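Local coordinates for nuclease-like protein (Chaetomium thermophilum, PDB 6GRB) that probably acts as a GEN1-type junction-resolving nuclease, cutting four-way DNA junctions and 5' flaps with divalent metal ions, at residues A213-K218 against G253-K258; T152-S157 against T170-K175; A121-A126 against T278-S283. All coordinates share one frame; numbering follows the deposited sequence.

Contact 2 lies in the metal-dependent nuclease core and contact 3 joins that core to the loop 278-283, whereas contact 1 lies in the DNA-binding helical region toward one end of the molecule. Contact 2 is part of the central mixed sheet; the loop of contact 3 is reached from helix 121-130, next to the outermost strand 113-116, only after 151 intervening residues. That long excursion takes in contact 2 first and then contact 1. Centre to centre, contacts 2 and 3 are about 18 Å apart, contacts 1 and 2 about 27 Å, and contacts 1 and 3 about 30 Å. Contact 3 thus brings the chain back from the DNA-contacting helical region to the neighbourhood of the metal site.

Contact 1 of 3, residues A213-K218 against G253-K258; sequences ACQAAK and GFFRTK. With nucleotides of chain C; nucleotides of chain B.
In the helical region that probably includes the H2TH element of this enzyme, Gln215 on helix 210-226 reaches across to Phe255 and Arg256 in the loop after helix 237-249. The loop meets the helix through carbon atoms and an amide, without a hydrogen bond between the two segments. Gln215 CB rests 3.5 Å from the carbonyl oxygen Phe254 O, and Gln215 CG lies 3.6 Å from Phe255 CD1. A chi1 of 44° sets CG between the backbone N and the carbonyl carbon, and the chain then bends at chi2. Its NE2 meets the Phe255 ring at the edge, in plane, with the amide and ring planes 67° apart. NE2 also comes to 3.1 Å from Arg256 CG, close enough that the modelled orientation of this amide is doubtful. Ala216 CB touches the same ring more distantly, 4.4 Å from Phe255 CE1. Phe255 also packs on Leu247 of helix 237-249, and its backbone N is hydrogen-bonded to Asn250 OD1.

Beyond this point the loop meets DNA. Arg256 extends from CG to NE and lays one guanidinium face on the backbone sugar of DC8 of chain C, whose C5' is 3.1 Å above the plane over its centre. Two residues on, Lys258 N donates a nearly straight bond of 2.9 Å to OP1 of DG13 of chain B. The helix and the DNA-binding loop thus meet by van der Waals contact, while the loop itself touches two DNA strands; the positive guanidinium would probably add electrostatic attraction to the nearby phosphates.

Contact 2 of 3, residues T152-S157 against T170-K175; sequences TLRDWS and TLHDAK
Thr152 and His172 form the first of three pairs in the beta hairpin of strands 151-157 and 168-173, part of the central mixed sheet. Four backbone hydrogen bonds join the strands. Thr152 and His172 exchange two, the shorter being His172 N to Thr152 O at 2.8 Å. Arg154 and Thr170 exchange two more: Thr170 N to Arg154 O is 2.8 Å, and Arg154 N to Thr170 O is 3.1 Å. Leu153 and Leu171 make the non-hydrogen-bonded pair between them, and Leu153 CA adds a CH...O contact of 3.3 Å to Thr170 O.

The apolar contacts divide between the two faces. Leu153 CD2 meets Leu171 CG at 3.9 Å, on the face where Leu171 also touches Leu21 of helix 18-29. On the other face, Thr152 CG2 packs 3.6 Å from His172 CB.

Arg154, Thr170 and His172 share that second face. Arg154 CG sits between the backbone N and the carbonyl carbon (chi1 58°), which puts it against Thr170 CB; the chain then extends to NE, side by side with Thr170, whose CB lies over one face of the guanidinium. The guanidinium edge meets the edge of the His172 ring, Arg154 NE 3.6 Å from His172 NE2 and the planes 32° apart, although His172 is modelled in two conformations and this contact is tentative. Arg154 NH2 bonds to Ser12 O, and the group makes a cation-pi contact with Tyr7. Arg15 links the two strands through a salt bridge with Asp155 OD2 and a hydrogen bond with Thr170 OG1.

Arg154 also packs on a DNA phosphate and lies about 5 Å, side chain to side chain, from the metal ligand Asp141. Its positive charge, packed against the hairpin and held by Ser12 and Tyr7, would probably help to balance the negative charge of acidic groups and DNA here.

Contact 3 of 3, residues A121-A126 against T278-S283; sequences AEAECA and THPVVS
Glu124 on helix 121-130 grips Ser283 in the loop between helices 273-278 and 285-294 with both of its carboxylate oxygens. From CB, CG runs anti to the backbone N (chi1 168°), and a bend at chi2, 91°, turns CD toward the loop. At the tip, OE1 accepts the hydroxyl of Ser283 OG at a very short 2.4 Å, a value best treated as doubtful in detail, and it is also hydrogen-bonded to His115 NE2. The other oxygen, OE2, uses its syn lone pair to accept Ser283 N at 2.9 Å, while Val282 CB lies 3.4 Å from it. An alanine here would leave Ser283 N without its carboxylate acceptor and Ser283 OG and His115 NE2 without their shared one, and would probably free this part of the loop to shift.

One residue earlier, Ala123 CB packs 3.7 Å from Pro280 CB, and the carbonyl oxygen Ala123 O lies 3.7 Å from Val282 CG1.

The neighbouring Glu122 is a metal-binding residue, though no metal is bound to it in this model. The Glu124 side chain also touches Val77 of strand 73-78 and is hydrogen-bonded to strand 113-116 through His115, and so ties the loop that leads into helix 285-294 to the edge of the central sheet.

Contact 1 of 3, residues A213-K218 against G253-K258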
loop_
_atom_site.group_PDB
_atom_site.type_symbol
_atom_site.label_atom_id
_atom_site.label_comp_id
_atom_site.label_asym_id
_atom_site.label_seq_id
_atom_site.Cartn_x
_atom_site.Cartn_y
_atom_site.Cartn_z
ATOM N N ALA A 213 2.658 13.548 -26.215
ATOM C CA ALA A 213 1.423 12.953 -25.705
ATOM C C ALA A 213 0.815 13.826 -24.621
ATOM O O ALA A 213 -0.411 13.928 -24.499
ATOM C CB ALA A 213 1.676 11.548 -25.157
ATOM N N CYS A 214 1.665 14.471 -23.831
ATOM C CA CYS A 214 1.203 15.226 -22.680
ATOM C C CYS A 214 0.630 16.574 -23.085
ATOM O O CYS A 214 -0.313 17.056 -22.456
ATOM C CB CYS A 214 2.349 15.408 -21.689
ATOM S SG CYS A 214 1.793 15.941 -20.083
ATOM N N GLN A 215 1.197 17.214 -24.109
ATOM C CA GLN A 215 0.608 18.459 -24.574
ATOM C C GLN A 215 -0.610 18.210 -25.457
ATOM O O GLN A 215 -1.438 19.114 -25.619
ATOM C CB GLN A 215 1.667 19.340 -25.275
ATOM C CG GLN A 215 2.606 18.642 -26.257
ATOM C CD GLN A 215 4.003 19.266 -26.331
ATOM O OE1 GLN A 215 4.485 19.870 -25.372
ATOM N NE2 GLN A 215 4.664 19.093 -27.468
ATOM N N ALA A 216 -0.756 16.993 -25.991
ATOM C CA ALA A 216 -2.030 16.568 -26.566
ATOM C C ALA A 216 -3.090 16.409 -25.481
ATOM O O ALA A 216 -4.214 16.905 -25.617
ATOM C CB ALA A 216 -1.852 15.255 -27.332
ATOM N N ALA A 217 -2.752 15.697 -24.401
ATOM C CA ALA A 217 -3.659 15.577 -23.263
ATOM C C ALA A 217 -4.106 16.950 -22.771
ATOM O O ALA A 217 -5.299 17.183 -22.540
ATOM C CB ALA A 217 -2.986 14.796 -22.135
ATOM N N LYS A 218 -3.155 17.880 -22.625
ATOM C CA LYS A 218 -3.483 19.225 -22.166
ATOM C C LYS A 218 -4.378 19.958 -23.157
ATOM O O LYS A 218 -5.216 20.773 -22.747
ATOM C CB LYS A 218 -2.206 20.026 -21.919
ATOM C CG LYS A 218 -1.325 19.472 -20.817
ATOM C CD LYS A 218 -0.083 20.330 -20.618
ATOM C CE LYS A 218 -0.442 21.700 -20.063
ATOM N NZ LYS A 218 -1.196 21.582 -18.777
ATOM N N GLY A 253 -1.406 25.827 -32.155
ATOM C CA GLY A 253 -0.188 25.866 -31.356
ATOM C C GLY A 253 -0.247 24.976 -30.133
ATOM O O GLY A 253 0.225 25.366 -29.054
ATOM N N PHE A 254 -0.821 23.774 -30.274
ATOM C CA PHE A 254 -0.996 22.894 -29.122
ATOM C C PHE A 254 0.305 22.252 -28.643
ATOM O O PHE A 254 0.328 21.704 -27.533
ATOM C CB PHE A 254 -2.003 21.789 -29.442
ATOM C CG PHE A 254 -3.434 22.215 -29.341
ATOM C CD1 PHE A 254 -3.804 23.298 -28.561
ATOM C CD2 PHE A 254 -4.418 21.512 -30.022
ATOM C CE1 PHE A 254 -5.129 23.681 -28.476
ATOM C CE2 PHE A 254 -5.738 21.887 -29.938
ATOM C CZ PHE A 254 -6.096 22.970 -29.163
ATOM N N PHE A 255 1.364 22.307 -29.441
ATOM C CA PHE A 255 2.654 21.734 -29.064
ATOM C C PHE A 255 3.809 22.689 -29.215
ATOM O O PHE A 255 3.641 23.850 -29.516
ATOM C CB PHE A 255 2.992 20.553 -29.952
ATOM C CG PHE A 255 1.826 19.744 -30.332
ATOM C CD1 PHE A 255 1.575 18.554 -29.701
ATOM C CD2 PHE A 255 0.985 20.169 -31.301
ATOM C CE1 PHE A 255 0.495 17.789 -30.041
ATOM C CE2 PHE A 255 -0.099 19.418 -31.654
ATOM C CZ PHE A 255 -0.349 18.224 -31.024
ATOM N N ARG A 256 4.998 22.163 -28.996
ATOM C CA ARG A 256 6.227 22.925 -29.181
ATOM C C ARG A 256 6.615 23.024 -30.654
ATOM O O ARG A 256 7.046 24.085 -31.118
ATOM C CB ARG A 256 7.344 22.265 -28.372
ATOM C CG ARG A 256 7.199 20.740 -28.343
ATOM C CD ARG A 256 8.452 19.987 -27.860
ATOM N NE ARG A 256 8.417 18.585 -28.295
ATOM C CZ ARG A 256 9.096 18.099 -29.340
ATOM N NH1 ARG A 256 9.906 18.892 -30.063
ATOM N NH2 ARG A 256 8.980 16.804 -29.647
ATOM N N THR A 257 6.494 21.933 -31.405
ATOM C CA THR A 257 6.910 21.909 -32.800
ATOM C C THR A 257 5.828 21.253 -33.650
ATOM O O THR A 257 4.821 20.749 -33.142
ATOM C CB THR A 257 8.253 21.176 -32.984
ATOM O OG1 THR A 257 8.220 19.906 -32.319
ATOM C CG2 THR A 257 9.394 21.997 -32.418
ATOM N N LYS A 258 6.028 21.306 -34.967
ATOM C CA LYS A 258 5.252 20.485 -35.878
ATOM C C LYS A 258 5.757 19.044 -35.825
ATOM O O LYS A 258 6.884 18.767 -35.395
ATOM C CB LYS A 258 5.335 21.029 -37.303
ATOM P P DC C 8 11.222 18.610 -24.895
ATOM O OP1 DC C 8 9.892 19.234 -24.683
ATOM O OP2 DC C 8 12.180 18.430 -23.781
ATOM O "O5'" DC C 8 11.017 17.167 -25.532
ATOM C "C5'" DC C 8 10.955 17.024 -26.925
ATOM C "C4'" DC C 8 11.389 15.642 -27.328
ATOM O "O4'" DC C 8 12.798 15.628 -27.581
ATOM C "C3'" DC C 8 11.154 14.581 -26.264
ATOM O "O3'" DC C 8 10.030 13.827 -26.643
ATOM C "C2'" DC C 8 12.449 13.741 -26.254
ATOM C "C1'" DC C 8 13.248 14.315 -27.418
ATOM N N1 DC C 8 14.714 14.365 -27.196
ATOM C C2 DC C 8 15.562 13.727 -28.103
ATOM O O2 DC C 8 15.064 13.114 -29.056
ATOM N N3 DC C 8 16.908 13.802 -27.912
ATOM C C4 DC C 8 17.397 14.477 -26.865
ATOM N N4 DC C 8 18.727 14.520 -26.709
ATOM C C5 DC C 8 16.541 15.138 -25.933
ATOM C C6 DC C 8 15.222 15.063 -26.139
ATOM P P DT B 12 9.819 16.377 -38.032
ATOM O OP1 DT B 12 8.368 16.099 -37.892
ATOM O OP2 DT B 12 10.467 16.238 -39.356
ATOM O "O5'" DT B 12 10.088 17.847 -37.457
ATOM C "C5'" DT B 12 9.978 18.096 -36.050
ATOM C "C4'" DT B 12 10.603 19.433 -35.680
ATOM O "O4'" DT B 12 12.032 19.293 -35.533
ATOM C "C3'" DT B 12 10.374 20.564 -36.679
ATOM O "O3'" DT B 12 9.622 21.577 -36.030
ATOM C "C2'" DT B 12 11.798 21.031 -37.082
ATOM C "C1'" DT B 12 12.682 20.464 -35.970
ATOM N N1 DT B 12 14.097 20.056 -36.391
ATOM C C2 DT B 12 15.204 20.501 -35.662
ATOM O O2 DT B 12 15.132 21.265 -34.716
ATOM N N3 DT B 12 16.413 20.022 -36.101
ATOM C C4 DT B 12 16.636 19.159 -37.166
ATOM O O4 DT B 12 17.771 18.793 -37.497
ATOM C C5 DT B 12 15.441 18.721 -37.870
ATOM C C7 DT B 12 15.551 17.786 -39.043
ATOM C C6 DT B 12 14.248 19.176 -37.443
ATOM P P DG B 13 9.059 22.850 -36.825
ATOM O OP1 DG B 13 7.804 23.236 -36.131
ATOM O OP2 DG B 13 9.065 22.601 -38.287
ATOM O "O5'" DG B 13 10.186 23.953 -36.560
ATOM C "C5'" DG B 13 10.764 24.077 -35.248
ATOM C "C4'" DG B 13 11.961 25.010 -35.280
ATOM O "O4'" DG B 13 13.157 24.270 -35.660
ATOM C "C3'" DG B 13 11.854 26.168 -36.282
ATOM O "O3'" DG B 13 12.454 27.312 -35.733
ATOM C "C2'" DG B 13 12.670 25.658 -37.457
ATOM C "C1'" DG B 13 13.790 24.954 -36.717
ATOM N N9 DG B 13 14.514 24.005 -37.547
ATOM C C8 DG B 13 14.019 23.310 -38.625
ATOM N N7 DG B 13 14.903 22.545 -39.200
ATOM C C5 DG B 13 16.071 22.757 -38.466
ATOM C C6 DG B 13 17.366 22.201 -38.622
ATOM O O6 DG B 13 17.751 21.386 -39.468
ATOM N N1 DG B 13 18.254 22.682 -37.664
ATOM C C2 DG B 13 17.938 23.592 -36.679
ATOM N N2 DG B 13 18.933 23.934 -35.848
ATOM N N3 DG B 13 16.731 24.121 -36.514
ATOM C C4 DG B 13 15.847 23.657 -37.443
#

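Contact 2 of 3, residues T152-S157 against T170-K175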
loop_
_atom_site.group_PDB
_atom_site.type_symbol
_atom_site.label_atom_id
_atom_site.label_comp_id
_atom_site.label_asym_id
_atom_site.label_seq_id
_atom_site.Cartn_x
_atom_site.Cartn_y
_atom_site.Cartn_z
ATOM N N THR A 152 -2.754 7.062 -4.169
ATOM C CA THR A 152 -1.915 5.923 -4.505
ATOM C C THR A 152 -0.534 6.086 -3.874
ATOM O O THR A 152 0.019 7.187 -3.849
ATOM C CB THR A 152 -1.822 5.731 -6.026
ATOM O OG1 THR A 152 -1.266 4.440 -6.289
ATOM C CG2 THR A 152 -0.949 6.764 -6.655
ATOM N N LEU A 153 -0.016 4.985 -3.315
ATOM C CA LEU A 153 1.265 4.968 -2.624
ATOM C C LEU A 153 2.189 3.950 -3.271
ATOM O O LEU A 153 1.744 2.924 -3.793
ATOM C CB LEU A 153 1.134 4.626 -1.151
ATOM C CG LEU A 153 -0.081 5.106 -0.376
ATOM C CD1 LEU A 153 -0.097 4.375 0.968
ATOM C CD2 LEU A 153 -0.107 6.627 -0.191
ATOM N N ARG A 154 3.486 4.244 -3.214
ATOM C CA ARG A 154 4.498 3.351 -3.743
ATOM C C ARG A 154 5.743 3.458 -2.863
ATOM O O ARG A 154 5.869 4.364 -2.032
ATOM C CB ARG A 154 4.818 3.679 -5.211
ATOM C CG ARG A 154 5.297 5.094 -5.415
ATOM C CD ARG A 154 5.530 5.463 -6.894
ATOM N NE ARG A 154 6.135 6.800 -6.985
ATOM C CZ ARG A 154 7.418 7.033 -7.266
ATOM N NH1 ARG A 154 8.241 6.021 -7.518
ATOM N NH2 ARG A 154 7.871 8.279 -7.308
ATOM N N ASP A 155 6.664 2.508 -3.054
ATOM C CA ASP A 155 8.027 2.626 -2.552
ATOM C C ASP A 155 8.045 2.680 -1.025
ATOM O O ASP A 155 8.551 3.625 -0.412
ATOM C CB ASP A 155 8.729 3.846 -3.165
ATOM C CG ASP A 155 10.166 3.993 -2.691
ATOM O OD1 ASP A 155 10.730 3.021 -2.137
ATOM O OD2 ASP A 155 10.748 5.089 -2.896
ATOM N N TRP A 156 7.437 1.676 -0.408
ATOM C CA TRP A 156 7.533 1.504 1.037
ATOM C C TRP A 156 8.957 1.068 1.374
ATOM O O TRP A 156 9.352 -0.062 1.078
ATOM C CB TRP A 156 6.509 0.472 1.496
ATOM C CG TRP A 156 6.371 0.303 2.952
ATOM C CD1 TRP A 156 6.710 1.205 3.940
ATOM C CD2 TRP A 156 5.824 -0.835 3.614
ATOM N NE1 TRP A 156 6.398 0.680 5.181
ATOM C CE2 TRP A 156 5.860 -0.570 5.007
ATOM C CE3 TRP A 156 5.284 -2.046 3.168
ATOM C CZ2 TRP A 156 5.389 -1.480 5.952
ATOM C CZ3 TRP A 156 4.804 -2.961 4.119
ATOM C CH2 TRP A 156 4.868 -2.672 5.489
ATOM N N SER A 157 9.728 1.961 1.985
ATOM C CA SER A 157 11.167 1.780 2.114
ATOM C C SER A 157 11.673 2.778 3.142
ATOM O O SER A 157 10.959 3.710 3.538
ATOM C CB SER A 157 11.884 2.007 0.777
ATOM O OG SER A 157 11.716 3.368 0.368
ATOM N N THR A 170 5.726 6.894 -0.751
ATOM C CA THR A 170 5.596 8.043 -1.640
ATOM C C THR A 170 4.132 8.174 -2.065
ATOM O O THR A 170 3.586 7.272 -2.720
ATOM C CB THR A 170 6.529 7.885 -2.849
ATOM O OG1 THR A 170 7.892 7.857 -2.399
ATOM C CG2 THR A 170 6.354 9.034 -3.807
ATOM N N LEU A 171 3.491 9.280 -1.661
ATOM C CA LEU A 171 2.056 9.479 -1.857
ATOM C C LEU A 171 1.823 10.289 -3.117
ATOM O O LEU A 171 2.446 11.335 -3.311
ATOM C CB LEU A 171 1.395 10.206 -0.677
ATOM C CG LEU A 171 -0.137 10.475 -0.741
ATOM C CD1 LEU A 171 -0.694 10.572 0.671
ATOM C CD2 LEU A 171 -0.568 11.715 -1.518
ATOM N N HIS A 172 0.912 9.819 -3.947
ATOM C CA HIS A 172 0.443 10.564 -5.100
ATOM C C HIS A 172 -1.065 10.742 -4.995
ATOM O O HIS A 172 -1.786 9.823 -4.588
ATOM C CB HIS A 172 0.809 9.863 -6.402
ATOM C CG HIS A 172 2.235 10.056 -6.808
ATOM N ND1 HIS A 172 2.660 11.153 -7.524
ATOM C CD2 HIS A 172 3.332 9.290 -6.604
ATOM C CE1 HIS A 172 3.958 11.053 -7.746
ATOM N NE2 HIS A 172 4.391 9.935 -7.194
ATOM N N ASP A 173 -1.527 11.932 -5.357
ATOM C CA ASP A 173 -2.920 12.324 -5.218
ATOM C C ASP A 173 -3.432 12.693 -6.601
ATOM O O ASP A 173 -2.973 13.675 -7.193
ATOM C CB ASP A 173 -3.037 13.497 -4.234
ATOM C CG ASP A 173 -4.469 13.755 -3.772
ATOM O OD1 ASP A 173 -4.698 13.725 -2.551
ATOM O OD2 ASP A 173 -5.354 14.007 -4.613
ATOM N N ALA A 174 -4.380 11.901 -7.110
ATOM C CA ALA A 174 -4.999 12.195 -8.400
ATOM C C ALA A 174 -5.657 13.573 -8.426
ATOM O O ALA A 174 -5.680 14.231 -9.472
ATOM C CB ALA A 174 -6.018 11.115 -8.738
ATOM N N LYS A 175 -6.187 14.031 -7.290
ATOM C CA LYS A 175 -6.880 15.313 -7.279
ATOM C C LYS A 175 -5.898 16.466 -7.430
ATOM O O LYS A 175 -6.207 17.464 -8.100
ATOM C CB LYS A 175 -7.704 15.469 -5.999
ATOM C CG LYS A 175 -8.730 16.608 -6.054
ATOM C CD LYS A 175 -9.008 17.234 -4.667
ATOM C CE LYS A 175 -9.872 16.333 -3.738
ATOM N NZ LYS A 175 -10.445 17.098 -2.556
#

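Contact 3 of 3, residues A121-A126 against T278-S283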
loop_
_atom_site.group_PDB
_atom_site.type_symbol
_atom_site.label_atom_id
_atom_site.label_comp_id
_atom_site.label_asym_id
_atom_site.label_seq_id
_atom_site.Cartn_x
_atom_site.Cartn_y
_atom_site.Cartn_z
ATOM N N ALA A 121 -4.131 -7.036 -10.809
ATOM C CA ALA A 121 -4.274 -6.625 -9.417
ATOM C C ALA A 121 -4.343 -5.107 -9.281
ATOM O O ALA A 121 -5.129 -4.600 -8.477
ATOM C CB ALA A 121 -3.133 -7.201 -8.580
ATOM N N GLU A 122 -3.552 -4.363 -10.078
ATOM C CA GLU A 122 -3.554 -2.897 -9.983
ATOM C C GLU A 122 -4.928 -2.331 -10.301
ATOM O O GLU A 122 -5.381 -1.374 -9.656
ATOM C CB GLU A 122 -2.525 -2.260 -10.921
ATOM C CG GLU A 122 -1.208 -3.006 -11.029
ATOM C CD GLU A 122 -1.226 -4.119 -12.082
ATOM O OE1 GLU A 122 -1.466 -3.780 -13.279
ATOM O OE2 GLU A 122 -1.003 -5.319 -11.715
ATOM N N ALA A 123 -5.585 -2.873 -11.334
ATOM C CA ALA A 123 -6.918 -2.396 -11.669
ATOM C C ALA A 123 -7.894 -2.704 -10.552
ATOM O O ALA A 123 -8.806 -1.913 -10.298
ATOM C CB ALA A 123 -7.401 -3.001 -12.980
ATOM N N GLU A 124 -7.693 -3.819 -9.851
ATOM C CA GLU A 124 -8.656 -4.228 -8.839
ATOM C C GLU A 124 -8.457 -3.451 -7.544
ATOM O O GLU A 124 -9.447 -3.006 -6.941
ATOM C CB GLU A 124 -8.566 -5.724 -8.612
ATOM C CG GLU A 124 -9.302 -6.201 -7.418
ATOM C CD GLU A 124 -10.734 -6.591 -7.737
ATOM O OE1 GLU A 124 -11.426 -7.129 -6.832
ATOM O OE2 GLU A 124 -11.165 -6.366 -8.889
ATOM N N CYS A 125 -7.192 -3.254 -7.128
ATOM C CA CYS A 125 -6.893 -2.365 -6.009
ATOM C C CYS A 125 -7.579 -1.013 -6.191
ATOM O O CYS A 125 -8.273 -0.521 -5.289
ATOM C CB CYS A 125 -5.385 -2.162 -5.865
ATOM S SG CYS A 125 -4.433 -3.597 -5.305
ATOM N N ALA A 126 -7.374 -0.391 -7.359
ATOM C CA ALA A 126 -7.959 0.920 -7.622
ATOM C C ALA A 126 -9.483 0.866 -7.554
ATOM O O ALA A 126 -10.128 1.772 -7.008
ATOM C CB ALA A 126 -7.493 1.431 -8.986
ATOM N N THR A 278 -10.611 2.187 -19.405
ATOM C CA THR A 278 -11.860 2.807 -18.989
ATOM C C THR A 278 -12.759 1.810 -18.278
ATOM O O THR A 278 -13.444 2.169 -17.318
ATOM C CB THR A 278 -12.575 3.430 -20.196
ATOM O OG1 THR A 278 -12.697 2.463 -21.257
ATOM C CG2 THR A 278 -11.796 4.667 -20.707
ATOM N N HIS A 279 -12.757 0.553 -18.719
ATOM C CA HIS A 279 -13.586 -0.499 -18.129
ATOM C C HIS A 279 -12.736 -1.736 -17.863
ATOM O O HIS A 279 -12.955 -2.794 -18.466
ATOM C CB HIS A 279 -14.758 -0.840 -19.050
ATOM C CG HIS A 279 -15.658 0.321 -19.344
ATOM N ND1 HIS A 279 -15.485 1.134 -20.446
ATOM C CD2 HIS A 279 -16.747 0.799 -18.693
ATOM C CE1 HIS A 279 -16.423 2.065 -20.458
ATOM N NE2 HIS A 279 -17.207 1.880 -19.409
ATOM N N PRO A 280 -11.749 -1.639 -16.964
ATOM C CA PRO A 280 -10.875 -2.792 -16.709
ATOM C C PRO A 280 -11.658 -3.961 -16.121
ATOM O O PRO A 280 -12.779 -3.812 -15.629
ATOM C CB PRO A 280 -9.844 -2.242 -15.712
ATOM C CG PRO A 280 -10.550 -1.154 -15.005
ATOM C CD PRO A 280 -11.478 -0.532 -16.023
ATOM N N VAL A 281 -11.055 -5.144 -16.185
ATOM C CA VAL A 281 -11.700 -6.346 -15.670
ATOM C C VAL A 281 -11.527 -6.358 -14.153
ATOM O O VAL A 281 -10.423 -6.586 -13.655
ATOM C CB VAL A 281 -11.116 -7.613 -16.299
ATOM C CG1 VAL A 281 -11.911 -8.830 -15.848
ATOM C CG2 VAL A 281 -11.108 -7.505 -17.798
ATOM N N VAL A 282 -12.614 -6.112 -13.417
ATOM C CA VAL A 282 -12.599 -6.097 -11.965
ATOM C C VAL A 282 -13.662 -7.054 -11.426
ATOM O O VAL A 282 -14.420 -7.678 -12.175
ATOM C CB VAL A 282 -12.817 -4.685 -11.404
ATOM C CG1 VAL A 282 -11.660 -3.811 -11.760
ATOM C CG2 VAL A 282 -14.109 -4.126 -11.948
ATOM N N SER A 283 -13.702 -7.167 -10.100
ATOM C CA SER A 283 -14.633 -8.072 -9.443
ATOM C C SER A 283 -16.078 -7.715 -9.775
ATOM O O SER A 283 -16.420 -6.558 -10.041
ATOM C CB SER A 283 -14.439 -8.022 -7.929
ATOM O OG SER A 283 -13.225 -8.619 -7.541
#